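Local coordinates for acetoin utilization protein (Exiguobacterium sibiricum, PDB 2Q04) that probably works as a GNAT-type acetyltransferase in acetoin utilization and binds calcium ions in this crystal structure, at residues E85-E89 with L202-R206; P93-G99 with H128-T134. All coordinates share one frame; numbering follows the deposited sequence.

Interaction 1 of 2, residues E85-E89 with L202-R206. With CA (calcium ion), chain H.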
loop_
_atom_site.group_PDB
_atom_site.type_symbol
_atom_site.label_atom_id
_atom_site.label_comp_id
_atom_site.label_asym_id
_atom_site.label_seq_id
_atom_site.Cartn_x
_atom_site.Cartn_y
_atom_site.Cartn_z
ATOM N N GLU A 85 -14.997 1.242 6.218
ATOM C CA GLU A 85 -14.671 2.409 5.404
ATOM C C GLU A 85 -15.471 2.298 4.115
ATOM O O GLU A 85 -15.973 1.228 3.792
ATOM C CB GLU A 85 -13.163 2.466 5.108
ATOM C CG GLU A 85 -12.288 2.748 6.357
ATOM C CD GLU A 85 -10.834 3.127 6.002
ATOM O OE1 GLU A 85 -10.354 2.741 4.904
ATOM O OE2 GLU A 85 -10.178 3.812 6.826
ATOM N N THR A 86 -15.597 3.399 3.381
ATOM C CA THR A 86 -16.480 3.419 2.194
ATOM C C THR A 86 -15.976 2.546 1.029
ATOM O O THR A 86 -16.769 2.051 0.233
ATOM C CB THR A 86 -16.737 4.872 1.677
ATOM O OG1 THR A 86 -17.716 4.839 0.617
ATOM C CG2 THR A 86 -15.464 5.511 1.167
ATOM N N TRP A 87 -14.683 2.271 1.007
ATOM C CA TRP A 87 -14.066 1.584 -0.130
ATOM C C TRP A 87 -14.452 0.080 -0.242
ATOM O O TRP A 87 -14.187 -0.546 -1.259
ATOM C CB TRP A 87 -12.538 1.752 -0.070
ATOM C CG TRP A 87 -12.157 3.142 0.227
ATOM C CD1 TRP A 87 -11.671 3.622 1.411
ATOM C CD2 TRP A 87 -12.403 4.282 -0.594
ATOM N NE1 TRP A 87 -11.539 4.984 1.351
ATOM C CE2 TRP A 87 -11.987 5.419 0.132
ATOM C CE3 TRP A 87 -12.916 4.455 -1.882
ATOM C CZ2 TRP A 87 -12.071 6.713 -0.390
ATOM C CZ3 TRP A 87 -12.991 5.738 -2.401
ATOM C CH2 TRP A 87 -12.576 6.851 -1.652
ATOM N N SER A 88 -15.147 -0.451 0.774
ATOM C CA SER A 88 -15.521 -1.863 0.788
ATOM C C SER A 88 -16.985 -2.094 0.406
ATOM O O SER A 88 -17.439 -3.226 0.372
ATOM C CB SER A 88 -15.255 -2.471 2.172
ATOM O OG SER A 88 -16.076 -1.881 3.159
ATOM N N GLU A 89 -17.711 -1.026 0.112
ATOM C CA GLU A 89 -19.136 -1.150 -0.234
ATOM C C GLU A 89 -19.361 -2.037 -1.467
ATOM O O GLU A 89 -18.525 -2.087 -2.373
ATOM C CB GLU A 89 -19.745 0.219 -0.492
ATOM C CG GLU A 89 -20.152 0.958 0.729
ATOM C CD GLU A 89 -21.094 2.096 0.427
ATOM O OE1 GLU A 89 -21.472 2.272 -0.757
ATOM O OE2 GLU A 89 -21.481 2.799 1.374
ATOM N N LEU A 202 -17.865 4.710 -5.759
ATOM C CA LEU A 202 -17.371 4.749 -4.372
ATOM C C LEU A 202 -16.686 6.074 -4.052
ATOM O O LEU A 202 -16.896 6.643 -2.989
ATOM C CB LEU A 202 -16.393 3.601 -4.115
ATOM C CG LEU A 202 -16.987 2.200 -4.103
ATOM C CD1 LEU A 202 -15.884 1.173 -3.947
ATOM C CD2 LEU A 202 -18.024 2.053 -2.997
ATOM N N ARG A 203 -15.848 6.548 -4.966
ATOM C CA ARG A 203 -15.087 7.784 -4.729
ATOM C C ARG A 203 -15.949 9.040 -4.912
ATOM O O ARG A 203 -15.700 10.048 -4.293
ATOM C CB ARG A 203 -13.848 7.848 -5.628
ATOM C CG ARG A 203 -14.140 8.156 -7.060
ATOM C CD ARG A 203 -12.913 8.004 -7.905
ATOM N NE ARG A 203 -13.204 8.209 -9.323
ATOM C CZ ARG A 203 -13.263 9.400 -9.916
ATOM N NH1 ARG A 203 -13.025 10.507 -9.230
ATOM N NH2 ARG A 203 -13.539 9.479 -11.208
ATOM N N LEU A 204 -16.947 8.961 -5.793
ATOM C CA LEU A 204 -17.921 10.056 -5.971
ATOM C C LEU A 204 -19.251 9.581 -5.429
ATOM O O LEU A 204 -20.210 9.347 -6.177
ATOM C CB LEU A 204 -18.036 10.446 -7.438
ATOM C CG LEU A 204 -16.770 11.068 -8.034
ATOM C CD1 LEU A 204 -16.870 11.151 -9.541
ATOM C CD2 LEU A 204 -16.498 12.458 -7.424
ATOM N N ARG A 205 -19.298 9.479 -4.102
ATOM C CA ARG A 205 -20.343 8.766 -3.383
ATOM C C ARG A 205 -21.671 9.534 -3.301
ATOM O O ARG A 205 -22.740 8.929 -3.231
ATOM C CB ARG A 205 -19.828 8.443 -1.964
ATOM C CG ARG A 205 -20.705 7.524 -1.150
ATOM C CD ARG A 205 -20.787 6.115 -1.745
ATOM N NE ARG A 205 -21.671 5.267 -0.952
ATOM C CZ ARG A 205 -23.010 5.356 -0.960
ATOM N NH1 ARG A 205 -23.625 6.263 -1.727
ATOM N NH2 ARG A 205 -23.739 4.550 -0.182
ATOM N N ARG A 206 -21.598 10.854 -3.306
ATOM C CA ARG A 206 -22.794 11.676 -3.208
ATOM C C ARG A 206 -23.365 12.043 -4.598
ATOM O O ARG A 206 -24.020 13.074 -4.754
ATOM C CB ARG A 206 -22.502 12.947 -2.386
ATOM C CG ARG A 206 -22.479 12.706 -0.867
ATOM C CD ARG A 206 -22.577 14.015 -0.088
ATOM N NE ARG A 206 -23.446 13.896 1.097
ATOM C CZ ARG A 206 -24.745 14.205 1.112
HETATM CA CA CA H . -16.927 -5.237 -1.088
#

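Interaction 2 of 2, residues P93-G99 with H128-T134. With CA (calcium ion), chain G.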
loop_
_atom_site.group_PDB
_atom_site.type_symbol
_atom_site.label_atom_id
_atom_site.label_comp_id
_atom_site.label_asym_id
_atom_site.label_seq_id
_atom_site.Cartn_x
_atom_site.Cartn_y
_atom_site.Cartn_z
ATOM N N PRO A 93 -15.188 -8.244 -5.670
ATOM C CA PRO A 93 -13.934 -8.888 -5.276
ATOM C C PRO A 93 -12.709 -8.484 -6.142
ATOM O O PRO A 93 -11.598 -8.990 -5.912
ATOM C CB PRO A 93 -14.242 -10.375 -5.448
ATOM C CG PRO A 93 -15.273 -10.427 -6.514
ATOM C CD PRO A 93 -16.068 -9.159 -6.426
ATOM N N TYR A 94 -12.915 -7.595 -7.126
ATOM C CA TYR A 94 -11.816 -7.120 -7.985
ATOM C C TYR A 94 -11.216 -5.817 -7.462
ATOM O O TYR A 94 -10.312 -5.259 -8.070
ATOM C CB TYR A 94 -12.304 -6.922 -9.420
ATOM C CG TYR A 94 -12.784 -8.199 -10.084
ATOM C CD1 TYR A 94 -11.876 -9.109 -10.614
ATOM C CD2 TYR A 94 -14.136 -8.489 -10.182
ATOM C CE1 TYR A 94 -12.298 -10.267 -11.204
ATOM C CE2 TYR A 94 -14.567 -9.636 -10.772
ATOM C CZ TYR A 94 -13.643 -10.533 -11.287
ATOM O OH TYR A 94 -14.071 -11.697 -11.888
ATOM N N ILE A 95 -11.734 -5.327 -6.342
ATOM C CA ILE A 95 -11.200 -4.128 -5.727
ATOM C C ILE A 95 -10.332 -4.496 -4.515
ATOM O O ILE A 95 -10.805 -5.115 -3.553
ATOM C CB ILE A 95 -12.323 -3.140 -5.331
ATOM C CG1 ILE A 95 -12.958 -2.555 -6.599
ATOM C CG2 ILE A 95 -11.762 -2.005 -4.451
ATOM C CD1 ILE A 95 -14.070 -1.572 -6.343
ATOM N N LEU A 96 -9.049 -4.147 -4.604
ATOM C CA LEU A 96 -8.070 -4.481 -3.590
ATOM C C LEU A 96 -7.470 -3.199 -3.045
ATOM O O LEU A 96 -7.338 -2.225 -3.767
ATOM C CB LEU A 96 -6.966 -5.339 -4.218
ATOM C CG LEU A 96 -6.015 -6.071 -3.277
ATOM C CD1 LEU A 96 -6.748 -7.145 -2.490
ATOM C CD2 LEU A 96 -4.884 -6.683 -4.070
ATOM N N GLU A 97 -7.117 -3.191 -1.770
ATOM C CA GLU A 97 -6.505 -2.008 -1.183
ATOM C C GLU A 97 -5.029 -2.220 -0.864
ATOM O O GLU A 97 -4.650 -3.223 -0.282
ATOM C CB GLU A 97 -7.252 -1.558 0.083
ATOM C CG GLU A 97 -6.732 -0.198 0.640
ATOM C CD GLU A 97 -7.297 0.151 2.002
ATOM O OE1 GLU A 97 -8.108 -0.627 2.529
ATOM O OE2 GLU A 97 -6.898 1.197 2.559
ATOM N N LEU A 98 -4.206 -1.300 -1.338
ATOM C CA LEU A 98 -2.860 -1.181 -0.880
ATOM C C LEU A 98 -2.971 -0.512 0.463
ATOM O O LEU A 98 -3.208 0.692 0.546
ATOM C CB LEU A 98 -2.040 -0.315 -1.862
ATOM C CG LEU A 98 -0.511 -0.204 -1.671
ATOM C CD1 LEU A 98 0.095 0.562 -2.839
ATOM C CD2 LEU A 98 -0.136 0.473 -0.343
ATOM N N GLY A 99 -2.970 -1.315 1.511
ATOM C CA GLY A 99 -3.229 -0.814 2.856
ATOM C C GLY A 99 -2.262 0.264 3.253
ATOM O O GLY A 99 -2.647 1.411 3.450
ATOM N N HIS A 128 -5.457 -8.083 -12.557
ATOM C CA HIS A 128 -6.877 -8.409 -12.490
ATOM C C HIS A 128 -7.610 -7.580 -11.430
ATOM O O HIS A 128 -8.834 -7.668 -11.298
ATOM C CB HIS A 128 -7.060 -9.893 -12.207
ATOM C CG HIS A 128 -6.545 -10.779 -13.295
ATOM N ND1 HIS A 128 -7.345 -11.248 -14.315
ATOM C CD2 HIS A 128 -5.303 -11.262 -13.538
ATOM C CE1 HIS A 128 -6.622 -11.994 -15.130
ATOM N NE2 HIS A 128 -5.380 -12.017 -14.682
ATOM N N TYR A 129 -6.861 -6.764 -10.691
ATOM C CA TYR A 129 -7.441 -5.953 -9.621
ATOM C C TYR A 129 -7.382 -4.484 -9.926
ATOM O O TYR A 129 -6.497 -4.015 -10.640
ATOM C CB TYR A 129 -6.711 -6.206 -8.301
ATOM C CG TYR A 129 -6.910 -7.584 -7.745
ATOM C CD1 TYR A 129 -8.005 -7.879 -6.942
ATOM C CD2 TYR A 129 -5.998 -8.588 -8.001
ATOM C CE1 TYR A 129 -8.185 -9.146 -6.418
ATOM C CE2 TYR A 129 -6.168 -9.858 -7.492
ATOM C CZ TYR A 129 -7.262 -10.138 -6.704
ATOM O OH TYR A 129 -7.430 -11.415 -6.196
ATOM N N LEU A 130 -8.378 -3.763 -9.428
ATOM C CA LEU A 130 -8.307 -2.336 -9.315
ATOM C C LEU A 130 -7.768 -2.058 -7.895
ATOM O O LEU A 130 -8.446 -2.348 -6.887
ATOM C CB LEU A 130 -9.705 -1.701 -9.518
ATOM C CG LEU A 130 -9.750 -0.163 -9.618
ATOM C CD1 LEU A 130 -11.056 0.324 -10.290
ATOM C CD2 LEU A 130 -9.576 0.479 -8.242
ATOM N N ILE A 131 -6.518 -1.599 -7.818
ATOM C CA ILE A 131 -5.850 -1.407 -6.529
ATOM C C ILE A 131 -5.896 0.063 -6.110
ATOM O O ILE A 131 -5.223 0.905 -6.696
ATOM C CB ILE A 131 -4.361 -1.896 -6.584
ATOM C CG1 ILE A 131 -4.298 -3.340 -7.097
ATOM C CG2 ILE A 131 -3.693 -1.791 -5.185
ATOM C CD1 ILE A 131 -2.895 -3.796 -7.482
ATOM N N LEU A 132 -6.706 0.363 -5.114
ATOM C CA LEU A 132 -6.821 1.710 -4.621
ATOM C C LEU A 132 -6.039 1.856 -3.338
ATOM O O LEU A 132 -5.686 0.872 -2.710
ATOM C CB LEU A 132 -8.311 2.094 -4.414
ATOM C CG LEU A 132 -9.180 1.292 -3.397
ATOM C CD1 LEU A 132 -8.870 1.671 -1.945
ATOM C CD2 LEU A 132 -10.654 1.526 -3.683
ATOM N N THR A 133 -5.747 3.091 -2.966
ATOM C CA THR A 133 -5.028 3.366 -1.723
ATOM C C THR A 133 -5.393 4.757 -1.211
ATOM O O THR A 133 -5.733 5.645 -1.993
ATOM C CB THR A 133 -3.437 3.258 -1.923
ATOM O OG1 THR A 133 -2.817 2.904 -0.688
ATOM C CG2 THR A 133 -2.855 4.548 -2.413
ATOM N N THR A 134 -5.344 4.924 0.100
ATOM C CA THR A 134 -5.637 6.199 0.729
ATOM C C THR A 134 -4.455 6.642 1.550
ATOM O O THR A 134 -3.847 5.835 2.250
ATOM C CB THR A 134 -6.827 6.083 1.655
ATOM O OG1 THR A 134 -6.610 5.003 2.575
ATOM C CG2 THR A 134 -8.095 5.827 0.866
HETATM CA CA CA G . -3.379 3.758 3.452
HETATM O O HOH W 1 -4.940 2.604 1.648
HETATM O O HOH W 2 -1.817 3.851 1.585
HETATM O O HOH W 3 -4.832 3.865 5.752
#

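Interaction 1 of 2, residues E85-E89 with L202-R206
Leu202, at the end of helix 193-203, fits its isopropyl head against the 3-10 turn Thr86-Ser88, which lies in the loop between strands 71-79 and 95-103. Its CD2 is 3.5 Å from Thr86 O and sits equally near CB of Glu89. Its CD1 lies 3.6 Å from Trp87 O. The turn is closed by the Glu89 N to Thr86 O hydrogen bond. The indole of Trp87 meets the helix end with its edge: CZ3 is 3.7 Å from Arg203 CA, near the ring plane. Thr86 CG2 sits over the centre of one indole face, 3.6 Å above it. At the surface Glu89 and Arg205 approach from opposite directions and form a salt bridge. Arg205 bends at chi2 (65°) to reach back to the turn. Its NH2 donates to the syn lone pair of Glu89 OE2 at 3.3 Å, while the NE to OE1 bond, 3.0 Å, is weak. Ser88 O takes no part in this packing; it binds a calcium ion together with Gly90 O. The carboxylate and guanidinium planes stand 71° apart, far from a flat two-pronged pair. The ion pair therefore probably adds attraction at the exposed margin, while leucine and tryptophan packing forms the buried base.

Interaction 2 of 2, residues P93-G99 with H128-T134
Leu98 O is gripped twice: Thr133 OG1 donates to it at 2.6 Å, and water 1 donates to it at 2.8 Å. Both bonds sit near the C-terminal end of strand 130-135, where it runs parallel to strand 95-103. With helix 112-121 between them in sequence, these strands make the beta-alpha-beta unit of a GNAT-like domain. Thr133 OG1 lies anti to its own backbone N (chi1 -153°), which brings it alongside Leu98, the two side chains pointing the same way. Water 2 donates to the same hydroxyl. Water 1 also donates to Glu97 OE2 at 2.6 Å and accepts from Thr134 N. Both waters bind a calcium ion, as does water 3, and Gly99 O and Thr134 O each hold it at 2.5 Å. The strand axes are 38° apart. In GNAT relatives the equivalent strands splay apart beside the acetyl-CoA site, and the calcium ion here bridges the two strands, probably in the corresponding region.

Further back the backbone ladder is regular. Leu130 N bonds Tyr94 O at 2.8 Å, Leu96 N bonds Leu130 O, Leu132 N bonds Leu96 O, and Leu98 N bonds Leu132 O. On one sheet face Ile95 CG2 meets Leu132 CD2 at 3.8 Å, and Leu132 CD1 lies against Glu97 CG. Helix 193-203 packs on this face, with Val195 and Phe199 against Leu130. On the other face Leu96 and Leu98 pack with Ile131, and Phe78 of strand 71-79 adjoins all three. The ring of Tyr129 closes the start of the pair. Its hydroxyl bonds Gly1 N. Leu96 CD2 stands 4.3 Å above one face of this ring, offset toward the rim, while Pro93 O lies at the edge, 3.5 Å from CE1.

Interaction 2 is the buried one, a parallel strand pair within the sheet. Interaction 1 is partly buried and lies farther from the chain's centre, where a loop meets the end of a helix. Along the chain, interaction 2 is nested inside the loop that interaction 1 closes. Backbone hydrogen bonds dominate interaction 2; leucine and indole packing with a peripheral ion pair serves interaction 1. Each holds part of a different calcium site. The two also touch: Trp87 NE1 packs 3.6 Å from Thr134 CG2, and Leu202 CD1 is 4.1 Å from Ile95 CD1. Helix 193-203 and the 85-89 turn thus adjoin the sheet face that bears Ile95 and Leu132.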